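Local coordinates for protein geranylgeranyl pyrophosphate synthase (Corynebacterium glutamicum, PDB 3LK5) that probably catalyses the magnesium-dependent head-to-tail condensation of allylic and isopentenyl diphosphates in isoprenoid biosynthesis, at residues F11-F21 with P67-Q78; A273-R282 with V308-I317. All coordinates share one frame; numbering follows the deposited sequence.

Contact 1: residues F11-F21 with P67-Q78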
loop_
_atom_site.group_PDB
_atom_site.type_symbol
_atom_site.label_atom_id
_atom_site.label_comp_id
_atom_site.label_asym_id
_atom_site.label_seq_id
_atom_site.Cartn_x
_atom_site.Cartn_y
_atom_site.Cartn_z
ATOM N N PHE A 11 3.170 -21.500 24.314
ATOM C CA PHE A 11 4.091 -22.291 23.500
ATOM C C PHE A 11 5.530 -22.041 23.998
ATOM O O PHE A 11 5.749 -21.128 24.807
ATOM C CB PHE A 11 3.857 -22.015 21.989
ATOM C CG PHE A 11 4.653 -20.848 21.400
ATOM C CD1 PHE A 11 4.935 -19.704 22.144
ATOM C CD2 PHE A 11 5.087 -20.904 20.071
ATOM C CE1 PHE A 11 5.665 -18.661 21.591
ATOM C CE2 PHE A 11 5.807 -19.855 19.503
ATOM C CZ PHE A 11 6.090 -18.731 20.265
ATOM N N ASP A 12 6.493 -22.857 23.561
ATOM C CA ASP A 12 7.894 -22.693 23.989
ATOM C C ASP A 12 8.539 -21.463 23.303
ATOM O O ASP A 12 8.709 -21.426 22.074
ATOM C CB ASP A 12 8.709 -23.985 23.749
ATOM C CG ASP A 12 9.966 -24.092 24.640
ATOM O OD1 ASP A 12 10.631 -23.067 24.924
ATOM O OD2 ASP A 12 10.306 -25.230 25.043
ATOM N N ALA A 13 8.895 -20.475 24.130
ATOM C CA ALA A 13 9.423 -19.175 23.689
ATOM C C ALA A 13 10.923 -19.168 23.336
ATOM O O ALA A 13 11.471 -18.117 22.995
ATOM C CB ALA A 13 9.130 -18.115 24.752
ATOM N N HIS A 14 11.578 -20.327 23.435
ATOM C CA HIS A 14 13.018 -20.445 23.158
ATOM C C HIS A 14 13.302 -21.493 22.088
ATOM O O HIS A 14 14.452 -21.665 21.651
ATOM C CB HIS A 14 13.809 -20.759 24.438
ATOM C CG HIS A 14 14.209 -19.542 25.219
ATOM N ND1 HIS A 14 13.452 -19.035 26.257
ATOM C CD2 HIS A 14 15.288 -18.729 25.110
ATOM C CE1 HIS A 14 14.047 -17.965 26.753
ATOM N NE2 HIS A 14 15.163 -17.757 26.075
ATOM N N ASP A 15 12.253 -22.187 21.657
ATOM C CA ASP A 15 12.426 -23.210 20.635
ATOM C C ASP A 15 11.573 -22.931 19.396
ATOM O O ASP A 15 10.506 -22.302 19.468
ATOM C CB ASP A 15 12.220 -24.638 21.210
ATOM C CG ASP A 15 10.874 -25.256 20.824
ATOM O OD1 ASP A 15 10.879 -26.317 20.165
ATOM O OD2 ASP A 15 9.816 -24.681 21.171
ATOM N N LEU A 16 12.072 -23.404 18.261
ATOM C CA LEU A 16 11.442 -23.210 16.966
ATOM C C LEU A 16 10.643 -24.459 16.576
ATOM O O LEU A 16 11.217 -25.540 16.335
ATOM C CB LEU A 16 12.528 -22.893 15.928
ATOM C CG LEU A 16 12.162 -22.579 14.487
ATOM C CD1 LEU A 16 11.122 -21.487 14.418
ATOM C CD2 LEU A 16 13.435 -22.172 13.745
ATOM N N ASP A 17 9.320 -24.318 16.547
ATOM C CA ASP A 17 8.436 -25.420 16.195
ATOM C C ASP A 17 7.801 -25.111 14.848
ATOM O O ASP A 17 6.845 -24.361 14.774
ATOM C CB ASP A 17 7.370 -25.607 17.279
ATOM C CG ASP A 17 6.635 -26.937 17.175
ATOM O OD1 ASP A 17 6.237 -27.360 16.065
ATOM O OD2 ASP A 17 6.426 -27.554 18.237
ATOM N N LEU A 18 8.328 -25.712 13.784
ATOM C CA LEU A 18 7.921 -25.357 12.425
ATOM C C LEU A 18 6.463 -25.668 12.187
ATOM O O LEU A 18 5.754 -24.879 11.560
ATOM C CB LEU A 18 8.751 -26.103 11.374
ATOM C CG LEU A 18 10.273 -26.029 11.470
ATOM C CD1 LEU A 18 10.863 -26.728 10.251
ATOM C CD2 LEU A 18 10.772 -24.589 11.572
ATOM N N ASP A 19 6.018 -26.829 12.666
ATOM C CA ASP A 19 4.663 -27.281 12.358
ATOM C C ASP A 19 3.551 -26.532 13.091
ATOM O O ASP A 19 2.495 -26.336 12.512
ATOM C CB ASP A 19 4.517 -28.814 12.501
ATOM C CG ASP A 19 5.334 -29.584 11.453
ATOM O OD1 ASP A 19 5.636 -29.025 10.368
ATOM O OD2 ASP A 19 5.678 -30.757 11.718
ATOM N N LYS A 20 3.781 -26.097 14.330
ATOM C CA LYS A 20 2.722 -25.410 15.098
ATOM C C LYS A 20 2.751 -23.880 14.964
ATOM O O LYS A 20 1.783 -23.214 15.327
ATOM C CB LYS A 20 2.795 -25.727 16.601
ATOM C CG LYS A 20 2.634 -27.211 16.967
ATOM C CD LYS A 20 2.451 -27.383 18.475
ATOM C CE LYS A 20 2.788 -28.806 18.928
ATOM N NZ LYS A 20 1.679 -29.795 18.737
ATOM N N PHE A 21 3.874 -23.315 14.519
ATOM C CA PHE A 21 3.959 -21.847 14.478
ATOM C C PHE A 21 2.825 -21.176 13.671
ATOM O O PHE A 21 2.317 -20.160 14.114
ATOM C CB PHE A 21 5.346 -21.341 14.054
ATOM C CG PHE A 21 5.560 -19.889 14.342
ATOM C CD1 PHE A 21 5.718 -19.462 15.639
ATOM C CD2 PHE A 21 5.592 -18.962 13.310
ATOM C CE1 PHE A 21 5.900 -18.139 15.938
ATOM C CE2 PHE A 21 5.791 -17.625 13.582
ATOM C CZ PHE A 21 5.938 -17.204 14.907
ATOM N N PRO A 67 6.493 -15.072 8.508
ATOM C CA PRO A 67 6.545 -14.934 9.966
ATOM C C PRO A 67 7.391 -16.015 10.600
ATOM O O PRO A 67 8.077 -15.769 11.585
ATOM C CB PRO A 67 5.079 -15.155 10.410
ATOM C CG PRO A 67 4.262 -14.769 9.231
ATOM C CD PRO A 67 5.109 -15.139 8.009
ATOM N N LEU A 68 7.359 -17.212 10.038
ATOM C CA LEU A 68 8.213 -18.290 10.594
ATOM C C LEU A 68 9.714 -17.948 10.542
ATOM O O LEU A 68 10.450 -18.149 11.505
ATOM C CB LEU A 68 7.937 -19.587 9.834
ATOM C CG LEU A 68 8.634 -20.859 10.364
ATOM C CD1 LEU A 68 8.535 -21.093 11.913
ATOM C CD2 LEU A 68 8.069 -22.044 9.576
ATOM N N TYR A 69 10.164 -17.384 9.422
ATOM C CA TYR A 69 11.546 -16.942 9.311
ATOM C C TYR A 69 11.868 -15.757 10.199
ATOM O O TYR A 69 12.959 -15.707 10.749
ATOM C CB TYR A 69 11.963 -16.682 7.842
ATOM C CG TYR A 69 12.480 -17.935 7.156
ATOM C CD1 TYR A 69 11.860 -18.428 6.023
ATOM C CD2 TYR A 69 13.611 -18.614 7.660
ATOM C CE1 TYR A 69 12.340 -19.574 5.383
ATOM C CE2 TYR A 69 14.100 -19.735 7.036
ATOM C CZ TYR A 69 13.469 -20.203 5.889
ATOM O OH TYR A 69 13.969 -21.323 5.254
ATOM N N ALA A 70 10.946 -14.792 10.343
ATOM C CA ALA A 70 11.174 -13.707 11.277
ATOM C C ALA A 70 11.365 -14.247 12.714
ATOM O O ALA A 70 12.268 -13.824 13.451
ATOM C CB ALA A 70 10.003 -12.689 11.223
ATOM N N TRP A 71 10.488 -15.172 13.105
ATOM C CA TRP A 71 10.592 -15.795 14.414
ATOM C C TRP A 71 11.912 -16.545 14.604
ATOM O O TRP A 71 12.549 -16.421 15.630
ATOM C CB TRP A 71 9.372 -16.715 14.636
ATOM C CG TRP A 71 9.351 -17.466 15.957
ATOM C CD1 TRP A 71 9.285 -18.833 16.106
ATOM C CD2 TRP A 71 9.325 -16.918 17.283
ATOM N NE1 TRP A 71 9.267 -19.162 17.437
ATOM C CE2 TRP A 71 9.277 -18.015 18.184
ATOM C CE3 TRP A 71 9.344 -15.617 17.802
ATOM C CZ2 TRP A 71 9.277 -17.845 19.576
ATOM C CZ3 TRP A 71 9.338 -15.441 19.189
ATOM C CH2 TRP A 71 9.301 -16.565 20.060
ATOM N N ALA A 72 12.323 -17.281 13.586
ATOM C CA ALA A 72 13.598 -18.002 13.621
ATOM C C ALA A 72 14.764 -17.047 13.738
ATOM O O ALA A 72 15.735 -17.347 14.436
ATOM C CB ALA A 72 13.744 -18.854 12.374
ATOM N N GLY A 73 14.703 -15.921 13.031
ATOM C CA GLY A 73 15.755 -14.887 13.171
ATOM C C GLY A 73 15.856 -14.315 14.570
ATOM O O GLY A 73 16.964 -14.104 15.115
ATOM N N PHE A 74 14.702 -14.073 15.173
ATOM C CA PHE A 74 14.645 -13.618 16.574
ATOM C C PHE A 74 15.278 -14.660 17.499
ATOM O O PHE A 74 16.113 -14.319 18.344
ATOM C CB PHE A 74 13.182 -13.344 16.976
ATOM C CG PHE A 74 13.007 -12.948 18.421
ATOM C CD1 PHE A 74 13.230 -11.638 18.828
ATOM C CD2 PHE A 74 12.618 -13.904 19.371
ATOM C CE1 PHE A 74 13.087 -11.261 20.165
ATOM C CE2 PHE A 74 12.464 -13.557 20.706
ATOM C CZ PHE A 74 12.714 -12.223 21.114
ATOM N N LEU A 75 14.904 -15.922 17.326
ATOM C CA LEU A 75 15.428 -16.974 18.192
ATOM C C LEU A 75 16.943 -17.176 17.966
ATOM O O LEU A 75 17.682 -17.391 18.919
ATOM C CB LEU A 75 14.695 -18.295 17.967
ATOM C CG LEU A 75 13.210 -18.321 18.363
ATOM C CD1 LEU A 75 12.644 -19.683 18.010
ATOM C CD2 LEU A 75 13.010 -17.992 19.853
ATOM N N ALA A 76 17.381 -17.119 16.715
ATOM C CA ALA A 76 18.808 -17.238 16.393
ATOM C C ALA A 76 19.668 -16.170 17.104
ATOM O O ALA A 76 20.781 -16.477 17.568
ATOM C CB ALA A 76 19.037 -17.221 14.867
ATOM N N ALA A 77 19.147 -14.946 17.211
ATOM C CA ALA A 77 19.857 -13.815 17.819
ATOM C C ALA A 77 19.662 -13.733 19.311
ATOM O O ALA A 77 20.442 -13.123 20.023
ATOM C CB ALA A 77 19.372 -12.511 17.207
ATOM N N GLN A 78 18.558 -14.283 19.785
ATOM C CA GLN A 78 18.166 -14.034 21.162
ATOM C C GLN A 78 18.979 -15.001 21.991
ATOM O O GLN A 78 19.181 -14.779 23.181
ATOM C CB GLN A 78 16.663 -14.228 21.344
ATOM C CG GLN A 78 16.109 -13.467 22.523
ATOM C CD GLN A 78 15.156 -14.289 23.358
ATOM O OE1 GLN A 78 14.487 -13.761 24.241
ATOM N NE2 GLN A 78 15.090 -15.594 23.090
#
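Phe21 and Trp71 form an offset stack where the N-terminal arm of this all-helical prenyl synthase lies along helix 65-78. The Phe21 ring and the five-membered ring of the indole are nearly parallel, 8° apart, with centroids separated by 4.3 Å. Trp71 reaches out to the arm because its CG is anti to the backbone N (chi1 179°), and Phe21 CE1 lies over one indole face, 3.5 Å from Trp71 CD1. Leu75 CG of the same helix backs the opposite face, so the flat indole is sandwiched. Phe11 completes an aromatic cluster, its CZ 3.4 Å from Trp71 CZ2; these two rings are slid apart and barely overlap, and Phe11 is poorly ordered.

Leucines pack beside the rings and along the helix. Leu16 divides its methyls: CD1 meets both Leu68 CD1 and Trp71 CD1, while CD2 rests 3.6 Å from Ala72 CB, where the small alanine lets the arm come close. Leu68 CD1 also packs 3.8 Å from Phe21 CB, and helix 355-369 touches Leu16 and Leu18 through Gln360.

No hydrogen bond links the segments, so apolar packing carries the contact. Polar atoms are hydrogen-bonded elsewhere: His14 NE2 with Lys81 O, Gln78 OE1 with Ser83 N, and backbone Leu16 N with Glu356 OE2. The exception is Trp71 NE1, buried without a partner in the model; Asp15 O lies near the indole plane at its edge, but 3.9 Å from NE1.

Contact 2: residues A273-R282 with V308-I317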
loop_
_atom_site.group_PDB
_atom_site.type_symbol
_atom_site.label_atom_id
_atom_site.label_comp_id
_atom_site.label_asym_id
_atom_site.label_seq_id
_atom_site.Cartn_x
_atom_site.Cartn_y
_atom_site.Cartn_z
ATOM N N ALA A 273 -1.878 -28.403 -13.513
ATOM C CA ALA A 273 -0.562 -28.788 -14.040
ATOM C C ALA A 273 -0.089 -27.749 -15.064
ATOM O O ALA A 273 -0.863 -27.338 -15.937
ATOM C CB ALA A 273 -0.625 -30.217 -14.670
ATOM N N GLY A 274 1.153 -27.284 -14.920
ATOM C CA GLY A 274 1.787 -26.412 -15.910
ATOM C C GLY A 274 1.253 -25.005 -15.969
ATOM O O GLY A 274 1.465 -24.283 -16.946
ATOM N N ASP A 275 0.567 -24.606 -14.900
ATOM C CA ASP A 275 0.034 -23.260 -14.768
ATOM C C ASP A 275 1.017 -22.176 -15.166
ATOM O O ASP A 275 0.634 -21.179 -15.775
ATOM C CB ASP A 275 -0.377 -23.040 -13.319
ATOM C CG ASP A 275 -1.338 -21.904 -13.166
ATOM O OD1 ASP A 275 -2.427 -21.991 -13.772
ATOM O OD2 ASP A 275 -1.001 -20.948 -12.432
ATOM N N ASP A 276 2.293 -22.372 -14.821
ATOM C CA ASP A 276 3.334 -21.386 -15.151
ATOM C C ASP A 276 3.547 -21.241 -16.655
ATOM O O ASP A 276 4.000 -20.188 -17.106
ATOM C CB ASP A 276 4.678 -21.732 -14.493
ATOM C CG ASP A 276 4.744 -21.320 -13.024
ATOM O OD1 ASP A 276 3.778 -20.723 -12.503
ATOM O OD2 ASP A 276 5.774 -21.575 -12.380
ATOM N N ILE A 277 3.251 -22.297 -17.410
ATOM C CA ILE A 277 3.317 -22.228 -18.884
ATOM C C ILE A 277 2.143 -21.375 -19.401
ATOM O O ILE A 277 2.346 -20.407 -20.145
ATOM C CB ILE A 277 3.294 -23.619 -19.554
ATOM C CG1 ILE A 277 4.477 -24.504 -19.123
ATOM C CG2 ILE A 277 3.288 -23.489 -21.081
ATOM C CD1 ILE A 277 5.841 -23.882 -19.295
ATOM N N ARG A 278 0.929 -21.748 -18.968
ATOM C CA ARG A 278 -0.307 -21.033 -19.300
ATOM C C ARG A 278 -0.252 -19.553 -18.965
ATOM O O ARG A 278 -0.788 -18.750 -19.712
ATOM C CB ARG A 278 -1.525 -21.691 -18.630
ATOM C CG ARG A 278 -2.876 -21.119 -19.084
ATOM C CD ARG A 278 -3.952 -21.285 -18.012
ATOM N NE ARG A 278 -3.516 -20.733 -16.729
ATOM C CZ ARG A 278 -3.693 -19.469 -16.341
ATOM N NH1 ARG A 278 -4.331 -18.602 -17.126
ATOM N NH2 ARG A 278 -3.240 -19.066 -15.156
ATOM N N GLU A 279 0.417 -19.205 -17.863
ATOM C CA GLU A 279 0.500 -17.831 -17.374
ATOM C C GLU A 279 1.671 -17.059 -18.000
ATOM O O GLU A 279 1.776 -15.852 -17.826
ATOM C CB GLU A 279 0.645 -17.847 -15.841
ATOM C CG GLU A 279 0.195 -16.595 -15.095
ATOM C CD GLU A 279 -0.933 -16.870 -14.092
ATOM O OE1 GLU A 279 -0.861 -17.893 -13.367
ATOM O OE2 GLU A 279 -1.885 -16.056 -14.031
ATOM N N GLY A 280 2.568 -17.745 -18.707
ATOM C CA GLY A 280 3.747 -17.080 -19.288
ATOM C C GLY A 280 4.798 -16.531 -18.331
ATOM O O GLY A 280 5.420 -15.496 -18.618
ATOM N N LYS A 281 5.025 -17.210 -17.199
ATOM C CA LYS A 281 6.058 -16.754 -16.233
ATOM C C LYS A 281 7.440 -16.735 -16.879
ATOM O O LYS A 281 7.828 -17.705 -17.550
ATOM C CB LYS A 281 6.109 -17.663 -14.993
ATOM C CG LYS A 281 4.917 -17.560 -14.016
ATOM C CD LYS A 281 5.172 -16.599 -12.827
ATOM C CE LYS A 281 6.132 -17.158 -11.757
ATOM N NZ LYS A 281 5.451 -17.898 -10.630
ATOM N N ARG A 282 8.201 -15.678 -16.642
ATOM C CA ARG A 282 9.553 -15.585 -17.185
ATOM C C ARG A 282 10.628 -16.108 -16.219
ATOM O O ARG A 282 11.363 -15.338 -15.583
ATOM C CB ARG A 282 9.857 -14.157 -17.653
ATOM C CG ARG A 282 8.986 -13.754 -18.812
ATOM C CD ARG A 282 9.504 -14.371 -20.093
ATOM N NE ARG A 282 8.495 -14.389 -21.143
ATOM C CZ ARG A 282 8.670 -14.945 -22.346
ATOM N NH1 ARG A 282 9.835 -15.504 -22.693
ATOM N NH2 ARG A 282 7.673 -14.920 -23.225
ATOM N N VAL A 308 4.149 -20.236 -24.881
ATOM C CA VAL A 308 4.142 -19.770 -23.478
ATOM C C VAL A 308 3.286 -18.531 -23.267
ATOM O O VAL A 308 3.435 -17.529 -23.975
ATOM C CB VAL A 308 5.551 -19.529 -22.881
ATOM C CG1 VAL A 308 6.329 -20.847 -22.791
ATOM C CG2 VAL A 308 6.324 -18.447 -23.664
ATOM N N GLY A 309 2.384 -18.628 -22.290
ATOM C CA GLY A 309 1.483 -17.528 -21.930
ATOM C C GLY A 309 0.359 -17.359 -22.930
ATOM O O GLY A 309 -0.403 -16.398 -22.847
ATOM N N LYS A 310 0.263 -18.295 -23.876
ATOM C CA LYS A 310 -0.732 -18.225 -24.953
ATOM C C LYS A 310 -1.574 -19.494 -25.075
ATOM O O LYS A 310 -2.732 -19.428 -25.460
ATOM C CB LYS A 310 -0.064 -17.897 -26.295
ATOM C CG LYS A 310 0.601 -16.523 -26.331
ATOM C CD LYS A 310 1.376 -16.308 -27.617
ATOM C CE LYS A 310 2.639 -15.495 -27.371
ATOM N NZ LYS A 310 3.582 -15.641 -28.515
ATOM N N VAL A 311 -0.999 -20.647 -24.759
ATOM C CA VAL A 311 -1.758 -21.896 -24.789
ATOM C C VAL A 311 -2.580 -22.099 -23.512
ATOM O O VAL A 311 -2.306 -21.486 -22.475
ATOM C CB VAL A 311 -0.861 -23.131 -25.057
ATOM C CG1 VAL A 311 -0.234 -23.047 -26.440
ATOM C CG2 VAL A 311 0.202 -23.285 -23.979
ATOM N N THR A 312 -3.573 -22.985 -23.604
ATOM C CA THR A 312 -4.584 -23.177 -22.565
ATOM C C THR A 312 -4.849 -24.660 -22.262
ATOM O O THR A 312 -4.934 -25.057 -21.098
ATOM C CB THR A 312 -5.899 -22.406 -22.966
ATOM O OG1 THR A 312 -6.001 -21.223 -22.172
ATOM C CG2 THR A 312 -7.176 -23.252 -22.805
ATOM N N SER A 313 -4.974 -25.475 -23.310
ATOM C CA SER A 313 -5.351 -26.873 -23.137
ATOM C C SER A 313 -4.236 -27.686 -22.456
ATOM O O SER A 313 -3.052 -27.428 -22.690
ATOM C CB SER A 313 -5.736 -27.503 -24.483
ATOM O OG SER A 313 -4.595 -27.947 -25.197
ATOM N N PRO A 314 -4.618 -28.670 -21.613
ATOM C CA PRO A 314 -3.631 -29.542 -20.973
ATOM C C PRO A 314 -2.664 -30.154 -21.995
ATOM O O PRO A 314 -1.463 -30.178 -21.754
ATOM C CB PRO A 314 -4.493 -30.633 -20.324
ATOM C CG PRO A 314 -5.785 -29.945 -20.025
ATOM C CD PRO A 314 -5.991 -28.950 -21.138
ATOM N N GLU A 315 -3.201 -30.611 -23.127
ATOM C CA GLU A 315 -2.424 -31.219 -24.209
ATOM C C GLU A 315 -1.343 -30.271 -24.774
ATOM O O GLU A 315 -0.163 -30.646 -24.856
ATOM C CB GLU A 315 -3.368 -31.722 -25.327
ATOM C CG GLU A 315 -4.464 -32.730 -24.885
ATOM C CD GLU A 315 -5.668 -32.108 -24.111
ATOM O OE1 GLU A 315 -5.750 -30.859 -23.939
ATOM O OE2 GLU A 315 -6.533 -32.901 -23.662
ATOM N N ASP A 316 -1.738 -29.052 -25.139
ATOM C CA ASP A 316 -0.806 -27.998 -25.588
ATOM C C ASP A 316 0.242 -27.639 -24.522
ATOM O O ASP A 316 1.416 -27.423 -24.827
ATOM C CB ASP A 316 -1.567 -26.709 -25.939
ATOM C CG ASP A 316 -2.380 -26.825 -27.220
ATOM O OD1 ASP A 316 -2.510 -27.935 -27.768
ATOM O OD2 ASP A 316 -2.902 -25.789 -27.681
ATOM N N ILE A 317 -0.202 -27.529 -23.275
ATOM C CA ILE A 317 0.714 -27.237 -22.166
ATOM C C ILE A 317 1.784 -28.339 -22.025
ATOM O O ILE A 317 2.991 -28.053 -21.844
ATOM C CB ILE A 317 -0.065 -27.086 -20.844
ATOM C CG1 ILE A 317 -0.964 -25.854 -20.901
ATOM C CG2 ILE A 317 0.902 -27.005 -19.631
ATOM C CD1 ILE A 317 -0.239 -24.556 -20.764
#
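Gly280 and Gly309 bring their CA atoms within 3.5 Å of each other, an approach that leaves no room for a side chain on Gly280 and little on Gly309. Gly280 completes a Schellman motif after the short helix that begins at Asp275; Gly309 lies in the loop leading to helix 314-326, so two helical elements of the polyprenyl synthetase fold are joined here through backbone. Both glycines have positive phi, which this residue type adopts readily. Gly309 N donates to Ile277 O at 2.8 Å, with a C=O...N angle of 165°, and Gly280 N gives that same carbonyl a second bond from within the Schellman turn. Alongside, Gly309 CA makes a CA-H...O contact of 3.4 Å with Arg278 O. At the other end of the short helix, Gly274 is the N-cap residue, and Ile317 CG2 occupies the place where a side chain there would lie.

Ile317 and Ile277 make the main apolar pair. Ile317 CD1 packs 3.7 Å from Ile277 CG2 and 3.5 Å from Arg278 N, the two isoleucine side chains lying alongside and running opposite ways. Ile277 CG2, anti to the backbone N, also reaches Val311 CG2 at 4.2 Å. Farther along helix 314-326, Ile320 and Ile324 touch Ile277 as well.

Arg278 suits the exposed edge of the contact: its CB lies 3.8 Å from Ile317 CD1, CG meets Val311 O, and the guanidinium forms salt bridges with Asp275 and Glu279. Glu279 is near Asp112, a magnesium ligand of this protein, although no magnesium is bound to this chain. Arg282 NH2 touches Val308 CG2. Ser313 caps helix 314-326, its OG accepting from Asp316 N at 3.1 Å.

In the fold
Contacts 1 and 2 lie on opposite sides of the chain's centre, their own centres 38 Å apart and their nearest atoms about 18 Å apart. They share no helix: contact 1 fastens the N-terminal arm to helix 65-78, whereas contact 2 joins the short helix 275-278 to the loop before helix 314-326 and its first turn. Contact 1 is largely buried, and its rings and leucines meet without any hydrogen bond between the segments. Contact 2 is only partly buried and combines glycine-to-glycine backbone contact, a hydrogen bond and isoleucine packing with charges on its exposed side. Contact 2 also borders magnesium-binding aspartates; contact 1 is remote from them.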